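Local coordinates for protein RmpD (Hexulose-6-phosphate synthase) (Streptococcus mutans, PDB 3EXR) that belongs to the orotidine 5'-phosphate decarboxylase / HUMPS family and folds as a TIM barrel of eight parallel strands ringed by helices, at residues A[151-156]-A[171-176]; A[163-168]-A[186-191]. All coordinates share one frame; numbering follows the deposited sequence.

Contact 1. Residues A[151-156]-A[171-176]; sequences ETWGEK and VSVTGG
With CG of W153 anti to its own carbonyl carbon (chi1 -83°), the indole reaches out of the loop before helix 155-167 and meets strand 170-174 and the two glycines that follow it. Its pyrrole edge carries the one direct hydrogen bond: NE1 of W153 donates to O of G175 over 2.8 Å. The acceptor lies 10° out of the ring plane, although the N-H...O angle of 147° leaves the bond bent. Further along the same edge, CZ2 of W153 is 3.6 Å from O of T174. CH2 of W153 meets CB of V173 obliquely at 3.8 Å; the valine's branched, apolar side chain suits a buried strand position. A water lies between O of G176, at 2.8 Å, and, more weakly, O of E151, linking the two backbones. In the loop after the strand, a CB on G175 would run into the preceding carbonyl O, while G176 has positive phi and NE1 of W153 close by. Tryptophan offers an N-H together with a broad ring, and F185 meets that ring edge-to-face. The nitrogen of a buried indole is thereby satisfied by a main-chain carbonyl, a bond that, with V173 and F185, restricts the ring's rotation.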
# COMPACT_ATOMS: atom_id res chain seq x y z
N GLU A 151 22.81 -8.66 10.31
CA GLU A 151 22.73 -9.62 11.40
C GLU A 151 22.03 -10.89 10.99
O GLU A 151 21.24 -10.90 10.07
CB GLU A 151 22.03 -9.00 12.58
CG GLU A 151 22.89 -8.08 13.37
CD GLU A 151 22.26 -7.65 14.67
OE1 GLU A 151 21.58 -8.46 15.35
OE2 GLU A 151 22.48 -6.49 15.02
N THR A 152 22.33 -11.96 11.69
CA THR A 152 21.53 -13.17 11.61
C THR A 152 20.10 -12.84 12.05
O THR A 152 19.86 -11.85 12.71
CB THR A 152 22.10 -14.28 12.51
OG1 THR A 152 21.66 -15.56 12.06
CG2 THR A 152 21.69 -14.08 13.95
N TRP A 153 19.18 -13.70 11.67
CA TRP A 153 17.84 -13.68 12.24
C TRP A 153 17.89 -13.95 13.73
O TRP A 153 18.32 -15.00 14.15
CB TRP A 153 16.94 -14.70 11.56
CG TRP A 153 16.35 -14.21 10.30
CD1 TRP A 153 17.00 -13.91 9.16
CD2 TRP A 153 14.97 -13.97 10.05
NE1 TRP A 153 16.12 -13.49 8.20
CE2 TRP A 153 14.86 -13.52 8.72
CE3 TRP A 153 13.81 -14.11 10.81
CZ2 TRP A 153 13.64 -13.20 8.16
CZ3 TRP A 153 12.61 -13.78 10.24
CH2 TRP A 153 12.53 -13.33 8.93
N GLY A 154 17.42 -13.01 14.53
CA GLY A 154 17.46 -13.17 15.96
C GLY A 154 16.39 -14.10 16.50
O GLY A 154 15.44 -14.42 15.80
N GLU A 155 16.54 -14.54 17.74
CA GLU A 155 15.60 -15.47 18.30
C GLU A 155 14.18 -14.94 18.41
O GLU A 155 13.23 -15.67 18.23
CB GLU A 155 16.06 -16.02 19.65
CG GLU A 155 17.28 -16.89 19.55
CD GLU A 155 17.05 -18.16 18.74
OE1 GLU A 155 16.14 -18.93 19.08
OE2 GLU A 155 17.76 -18.36 17.77
N LYS A 156 14.07 -13.65 18.73
CA LYS A 156 12.76 -13.00 18.82
C LYS A 156 12.01 -13.10 17.49
O LYS A 156 10.85 -13.47 17.47
CB LYS A 156 12.87 -11.57 19.26
N VAL A 171 3.66 -19.24 6.54
CA VAL A 171 4.45 -18.05 6.75
C VAL A 171 5.56 -17.93 5.69
O VAL A 171 6.34 -18.85 5.45
CB VAL A 171 5.05 -18.01 8.17
CG1 VAL A 171 5.99 -16.82 8.37
CG2 VAL A 171 3.93 -17.99 9.20
N SER A 172 5.59 -16.79 5.01
CA SER A 172 6.69 -16.44 4.14
C SER A 172 7.63 -15.53 4.91
O SER A 172 7.19 -14.69 5.69
CB SER A 172 6.18 -15.68 2.92
OG SER A 172 5.37 -16.48 2.12
N VAL A 173 8.94 -15.71 4.71
CA VAL A 173 9.90 -14.81 5.33
C VAL A 173 10.69 -14.06 4.25
O VAL A 173 10.89 -14.56 3.13
CB VAL A 173 10.88 -15.54 6.31
CG1 VAL A 173 10.17 -16.15 7.48
CG2 VAL A 173 11.67 -16.61 5.57
N THR A 174 11.13 -12.86 4.60
CA THR A 174 11.94 -12.04 3.70
C THR A 174 12.93 -11.22 4.48
O THR A 174 12.66 -10.87 5.64
CB THR A 174 11.05 -11.14 2.82
OG1 THR A 174 11.85 -10.53 1.80
CG2 THR A 174 10.41 -10.02 3.61
N GLY A 175 14.08 -10.95 3.86
CA GLY A 175 15.17 -10.21 4.51
C GLY A 175 16.23 -11.13 5.07
O GLY A 175 15.89 -12.10 5.73
N GLY A 176 17.51 -10.86 4.78
CA GLY A 176 18.59 -11.60 5.40
C GLY A 176 18.71 -13.02 4.87
O GLY A 176 19.21 -13.92 5.57
O HOH W 1 20.50 -13.40 8.05

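Contact 2. Residues A[163-168]-A[186-191]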
# COMPACT_ATOMS: atom_id res chain seq x y z
N LYS A 163 5.48 -19.02 16.12
CA LYS A 163 4.14 -18.89 16.71
C LYS A 163 3.06 -18.75 15.66
O LYS A 163 1.98 -19.32 15.79
CB LYS A 163 4.10 -17.73 17.70
CG LYS A 163 2.72 -17.51 18.38
CD LYS A 163 2.24 -18.74 19.17
CE LYS A 163 1.61 -18.35 20.53
NZ LYS A 163 0.35 -17.57 20.43
N LEU A 164 3.33 -17.97 14.61
CA LEU A 164 2.37 -17.85 13.52
C LEU A 164 2.12 -19.17 12.81
O LEU A 164 0.99 -19.50 12.46
CB LEU A 164 2.82 -16.78 12.53
CG LEU A 164 2.84 -15.35 12.97
CD1 LEU A 164 3.60 -14.54 11.94
CD2 LEU A 164 1.41 -14.78 13.16
N ILE A 165 3.19 -19.95 12.63
CA ILE A 165 3.08 -21.26 11.99
C ILE A 165 2.20 -22.16 12.88
O ILE A 165 1.30 -22.85 12.39
CB ILE A 165 4.49 -21.90 11.78
CG1 ILE A 165 5.24 -21.16 10.65
CG2 ILE A 165 4.37 -23.40 11.48
CD1 ILE A 165 6.73 -21.47 10.52
N GLU A 166 2.44 -22.10 14.19
CA GLU A 166 1.68 -22.95 15.11
C GLU A 166 0.21 -22.57 15.15
O GLU A 166 -0.65 -23.43 15.29
CB GLU A 166 2.31 -22.94 16.50
CG GLU A 166 3.51 -23.89 16.61
CD GLU A 166 3.40 -25.18 15.76
OE1 GLU A 166 4.17 -25.35 14.77
OE2 GLU A 166 2.56 -26.05 16.08
N MET A 167 -0.09 -21.29 14.95
CA MET A 167 -1.48 -20.82 14.85
C MET A 167 -2.20 -21.33 13.60
O MET A 167 -3.42 -21.28 13.53
CB MET A 167 -1.52 -19.28 14.85
CG MET A 167 -1.22 -18.68 16.20
SD MET A 167 -1.32 -16.88 16.17
CE MET A 167 -3.05 -16.64 16.17
N GLY A 168 -1.45 -21.79 12.60
CA GLY A 168 -2.05 -22.26 11.36
C GLY A 168 -1.71 -21.44 10.11
O GLY A 168 -2.24 -21.72 9.04
N GLU A 186 16.63 -24.13 10.04
CA GLU A 186 16.50 -25.57 10.20
C GLU A 186 15.43 -25.88 11.26
O GLU A 186 15.41 -25.27 12.33
CB GLU A 186 17.85 -26.20 10.56
CG GLU A 186 18.00 -27.70 10.21
CD GLU A 186 17.14 -28.64 11.06
OE1 GLU A 186 17.04 -28.40 12.27
OE2 GLU A 186 16.54 -29.61 10.52
N GLY A 187 14.55 -26.80 10.93
CA GLY A 187 13.45 -27.15 11.82
C GLY A 187 12.28 -26.18 11.87
O GLY A 187 11.34 -26.40 12.64
N VAL A 188 12.33 -25.12 11.08
CA VAL A 188 11.21 -24.16 10.99
C VAL A 188 10.47 -24.41 9.67
O VAL A 188 11.09 -24.40 8.62
CB VAL A 188 11.70 -22.68 11.09
CG1 VAL A 188 10.54 -21.68 11.13
CG2 VAL A 188 12.58 -22.49 12.32
N ASP A 189 9.18 -24.68 9.76
CA ASP A 189 8.32 -25.05 8.63
C ASP A 189 7.92 -23.82 7.78
O ASP A 189 6.74 -23.51 7.61
CB ASP A 189 7.08 -25.76 9.20
CG ASP A 189 6.19 -26.36 8.13
OD1 ASP A 189 6.71 -26.87 7.12
OD2 ASP A 189 4.94 -26.36 8.27
N VAL A 190 8.93 -23.14 7.27
CA VAL A 190 8.74 -21.94 6.43
C VAL A 190 8.02 -22.35 5.15
O VAL A 190 8.41 -23.32 4.50
CB VAL A 190 10.11 -21.28 6.08
CG1 VAL A 190 9.95 -20.18 5.03
CG2 VAL A 190 10.81 -20.76 7.32
N PHE A 191 7.00 -21.58 4.77
CA PHE A 191 6.22 -21.89 3.56
C PHE A 191 6.92 -21.42 2.29
O PHE A 191 6.97 -22.15 1.31
CB PHE A 191 4.81 -21.27 3.67
CG PHE A 191 4.00 -21.33 2.39
CD1 PHE A 191 3.58 -22.55 1.87
CD2 PHE A 191 3.63 -20.17 1.74
CE1 PHE A 191 2.84 -22.62 0.72
CE2 PHE A 191 2.86 -20.23 0.57
CZ PHE A 191 2.47 -21.46 0.07
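Apolar contact joins I165, near the end of helix 155-167, to V188, in the loop leading to strand 192-195: CD1 of I165 lies 3.9 Å from CG1 of V188. CG1 of I165 leaves beside the backbone N (chi1 -72°) and the chain runs on extended, which carries CD1 across to the loop. A branched aliphatic residue suits this place because the long branch reaches the loop backbone while the short methyl rests by CB of D189.

Van der Waals contact with D189 is the larger share. CD1 of I165 sits 3.6 Å from O of D189, and CG2 of I165 comes to 4.3 Å from CB of D189. The aspartate thus presents its methylene to the isoleucine; D189 is exposed, as suits a charged residue.

Hydrogen bonds do not cross between the segments; they shape each one. D189 is the centre of an inverse gamma turn, in which N of V190 bonds weakly to O of V188 at 2.8 Å. That carbonyl also accepts from the indole N-H of W220. On the helix side, N of G168 reaches O of I165 at 3.0 Å, and the positive phi of G168, easy for glycine, completes a Schellman motif. A helix packed against the loop that enters the next strand is an arrangement characteristic of the outer layer of a TIM barrel.

The two contacts have centres about 13 Å apart and alternate along the chain: 151-156, 163-168, 171-176, then 186-191. Both use helix 155-167. Strand 170-174, which follows that helix and is the seventh of the barrel, belongs to contact 1 and also touches contact 2: the side chain of V171 packs on L164 and I165, while its carbonyl probably accepts a hydrogen bond from N of F191, just ahead of strand 192-195. Contact 1 joins the loop before the helix to the end of strand 170-174 and the glycines after it, and contact 2 joins the helix's last turns to the loop before strand 192-195, all within one part of the eight-stranded barrel.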